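PDB 2YP6: thioredoxin family protein from Streptococcus pneumoniae, which probably acts as a surface-exposed thiol-disulfide oxidoreductase that helps the bacterium resist extracellular oxidative stress. Local coordinates for residues I104-P110 with I133-T139. Residues are numbered along the deposited sequence; the frame is centred on the assembly and turned at random.
Sequences ILTVIAP and IPVLYDT
Residues 104-108, the end of strand 102-108, run parallel to the neighbouring strand 135-137; the two strands are the ends of a right-handed beta-alpha-beta crossover through helix 120-127, as in the thioredoxin fold. Their axes come within 4.5 Å and cross at -39°, a strong twist. T106 CA lies 4.9 Å from V135 CA, V107 CA 4.7 Å from L136 CA and I108 CA 5.5 Å from Y137 CA. T106 N donates to P134 O (3.1 Å), L136 N to T106 O (2.8 Å), I108 N to L136 O (3.0 Å) and D138 N to I108 O (2.8 Å). The bonds thus continue past the strand end to D138, the centre of an inverse gamma turn.

The p rotamer of T106 brings OG1 back to P134 O (2.8 Å), so this carbonyl accepts two bonds; W77 NE1 also bonds OG1. T106 CG2 meets I133 CG2 at 3.5 Å. I108 is also p at chi1, with chi2 t. I108 CG1 lies 3.8 Å from V135 CG1 (t), and I108 CD1 lies 3.8 Å from Y137 CE1. Y137 is m, and P110 CG sits 3.8 Å from Y137 CB. On the other face are V107 (t) and L136 (m, t). L105 CD2 (m, t) reaches P134 CB at 4.0 Å. V107 CG1 packs on D138 CB at 3.7 Å. The D138 carboxylate bonds T143 OG1 and F144 N.

Helix 88-96 covers I104, T106 and I133; helix 120-127 covers I108, V135 and Y137. Strand 71-76 flanks strand 102-108 on its far edge, and strand 53-56 lies beyond 135-137.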
loop_
_atom_site.group_PDB
_atom_site.type_symbol
_atom_site.label_atom_id
_atom_site.label_comp_id
_atom_site.label_asym_id
_atom_site.label_seq_id
_atom_site.Cartn_x
_atom_site.Cartn_y
_atom_site.Cartn_z
ATOM N N ILE A 104 -2.083 3.560 -6.482
ATOM C CA ILE A 104 -2.091 3.265 -5.058
ATOM C C ILE A 104 -2.460 1.799 -4.784
ATOM O O ILE A 104 -3.480 1.293 -5.291
ATOM C CB ILE A 104 -3.100 4.177 -4.314
ATOM C CG1 ILE A 104 -2.696 5.636 -4.486
ATOM C CG2 ILE A 104 -3.194 3.772 -2.881
ATOM C CD1 ILE A 104 -3.838 6.625 -4.323
ATOM N N LEU A 105 -1.633 1.139 -3.971
ATOM C CA LEU A 105 -1.877 -0.230 -3.517
ATOM C C LEU A 105 -1.588 -0.275 -2.037
ATOM O O LEU A 105 -0.595 0.305 -1.571
ATOM C CB LEU A 105 -0.950 -1.252 -4.181
ATOM C CG LEU A 105 -1.050 -1.446 -5.686
ATOM C CD1 LEU A 105 0.012 -2.440 -6.156
ATOM C CD2 LEU A 105 -2.431 -1.899 -6.077
ATOM N N THR A 106 -2.454 -0.945 -1.287
ATOM C CA THR A 106 -2.191 -1.137 0.132
ATOM C C THR A 106 -2.217 -2.620 0.421
ATOM O O THR A 106 -2.869 -3.362 -0.298
ATOM C CB THR A 106 -3.161 -0.369 1.045
ATOM O OG1 THR A 106 -4.392 -1.096 1.188
ATOM C CG2 THR A 106 -3.419 1.040 0.499
ATOM N N VAL A 107 -1.500 -3.019 1.473
ATOM C CA VAL A 107 -1.332 -4.410 1.853
ATOM C C VAL A 107 -1.600 -4.601 3.350
ATOM O O VAL A 107 -1.061 -3.863 4.191
ATOM C CB VAL A 107 0.102 -4.902 1.544
ATOM C CG1 VAL A 107 0.202 -6.436 1.755
ATOM C CG2 VAL A 107 0.547 -4.497 0.121
ATOM N N ILE A 108 -2.445 -5.578 3.665
ATOM C CA ILE A 108 -2.637 -6.039 5.039
ATOM C C ILE A 108 -2.270 -7.520 5.088
ATOM O O ILE A 108 -2.108 -8.168 4.063
ATOM C CB ILE A 108 -4.079 -5.835 5.553
ATOM C CG1 ILE A 108 -5.049 -6.682 4.756
ATOM C CG2 ILE A 108 -4.488 -4.381 5.482
ATOM C CD1 ILE A 108 -6.441 -6.840 5.362
ATOM N N ALA A 109 -2.147 -8.048 6.295
ATOM C CA ALA A 109 -1.838 -9.448 6.514
ATOM C C ALA A 109 -3.008 -10.049 7.274
ATOM O O ALA A 109 -2.996 -10.093 8.519
ATOM C CB ALA A 109 -0.564 -9.574 7.305
ATOM N N PRO A 110 -4.049 -10.467 6.540
ATOM C CA PRO A 110 -5.292 -10.854 7.208
ATOM C C PRO A 110 -5.076 -12.023 8.181
ATOM O O PRO A 110 -4.354 -12.966 7.869
ATOM C CB PRO A 110 -6.228 -11.236 6.063
ATOM C CG PRO A 110 -5.405 -11.325 4.857
ATOM C CD PRO A 110 -4.128 -10.586 5.075
ATOM N N ILE A 133 -9.816 2.254 -2.454
ATOM C CA ILE A 133 -8.425 1.974 -2.118
ATOM C C ILE A 133 -8.215 0.476 -2.255
ATOM O O ILE A 133 -8.874 -0.277 -1.561
ATOM C CB ILE A 133 -8.107 2.360 -0.655
ATOM C CG1 ILE A 133 -8.211 3.868 -0.472
ATOM C CG2 ILE A 133 -6.705 1.875 -0.251
ATOM C CD1 ILE A 133 -7.331 4.655 -1.406
ATOM N N PRO A 134 -7.318 0.035 -3.155
ATOM C CA PRO A 134 -7.013 -1.398 -3.206
ATOM C C PRO A 134 -6.424 -1.924 -1.923
ATOM O O PRO A 134 -5.492 -1.338 -1.341
ATOM C CB PRO A 134 -5.977 -1.499 -4.330
ATOM C CG PRO A 134 -6.217 -0.309 -5.169
ATOM C CD PRO A 134 -6.629 0.770 -4.238
ATOM N N VAL A 135 -6.950 -3.057 -1.482
ATOM C CA VAL A 135 -6.367 -3.727 -0.338
ATOM C C VAL A 135 -5.986 -5.127 -0.754
ATOM O O VAL A 135 -6.837 -5.909 -1.178
ATOM C CB VAL A 135 -7.340 -3.816 0.853
ATOM C CG1 VAL A 135 -6.680 -4.552 2.020
ATOM C CG2 VAL A 135 -7.814 -2.432 1.282
ATOM N N LEU A 136 -4.700 -5.424 -0.638
ATOM C CA LEU A 136 -4.177 -6.721 -1.015
ATOM C C LEU A 136 -3.947 -7.558 0.241
ATOM O O LEU A 136 -3.509 -7.045 1.271
ATOM C CB LEU A 136 -2.869 -6.552 -1.765
ATOM C CG LEU A 136 -2.923 -5.653 -3.010
ATOM C CD1 LEU A 136 -1.601 -5.767 -3.727
ATOM C CD2 LEU A 136 -4.095 -5.989 -3.928
ATOM N N TYR A 137 -4.221 -8.851 0.120
ATOM C CA TYR A 137 -4.184 -9.771 1.253
ATOM C C TYR A 137 -2.895 -10.560 1.253
ATOM O O TYR A 137 -2.743 -11.513 0.497
ATOM C CB TYR A 137 -5.326 -10.753 1.137
ATOM C CG TYR A 137 -6.701 -10.215 1.473
ATOM C CD1 TYR A 137 -6.872 -8.952 2.015
ATOM C CD2 TYR A 137 -7.822 -10.999 1.280
ATOM C CE1 TYR A 137 -8.152 -8.469 2.337
ATOM C CE2 TYR A 137 -9.092 -10.539 1.610
ATOM C CZ TYR A 137 -9.250 -9.277 2.141
ATOM O OH TYR A 137 -10.518 -8.823 2.450
ATOM N N ASP A 138 -1.992 -10.199 2.150
ATOM C CA ASP A 138 -0.739 -10.920 2.330
ATOM C C ASP A 138 -0.982 -12.101 3.282
ATOM O O ASP A 138 -0.556 -12.094 4.428
ATOM C CB ASP A 138 0.316 -9.984 2.900
ATOM C CG ASP A 138 1.716 -10.521 2.735
ATOM O OD1 ASP A 138 1.930 -11.308 1.794
ATOM O OD2 ASP A 138 2.592 -10.142 3.533
ATOM N N THR A 139 -1.645 -13.124 2.776
ATOM C CA THR A 139 -2.102 -14.252 3.600
ATOM C C THR A 139 -0.990 -15.161 4.119
ATOM O O THR A 139 -1.236 -16.028 4.964
ATOM C CB THR A 139 -3.090 -15.117 2.820
ATOM O OG1 THR A 139 -2.468 -15.522 1.583
ATOM C CG2 THR A 139 -4.364 -14.351 2.564
#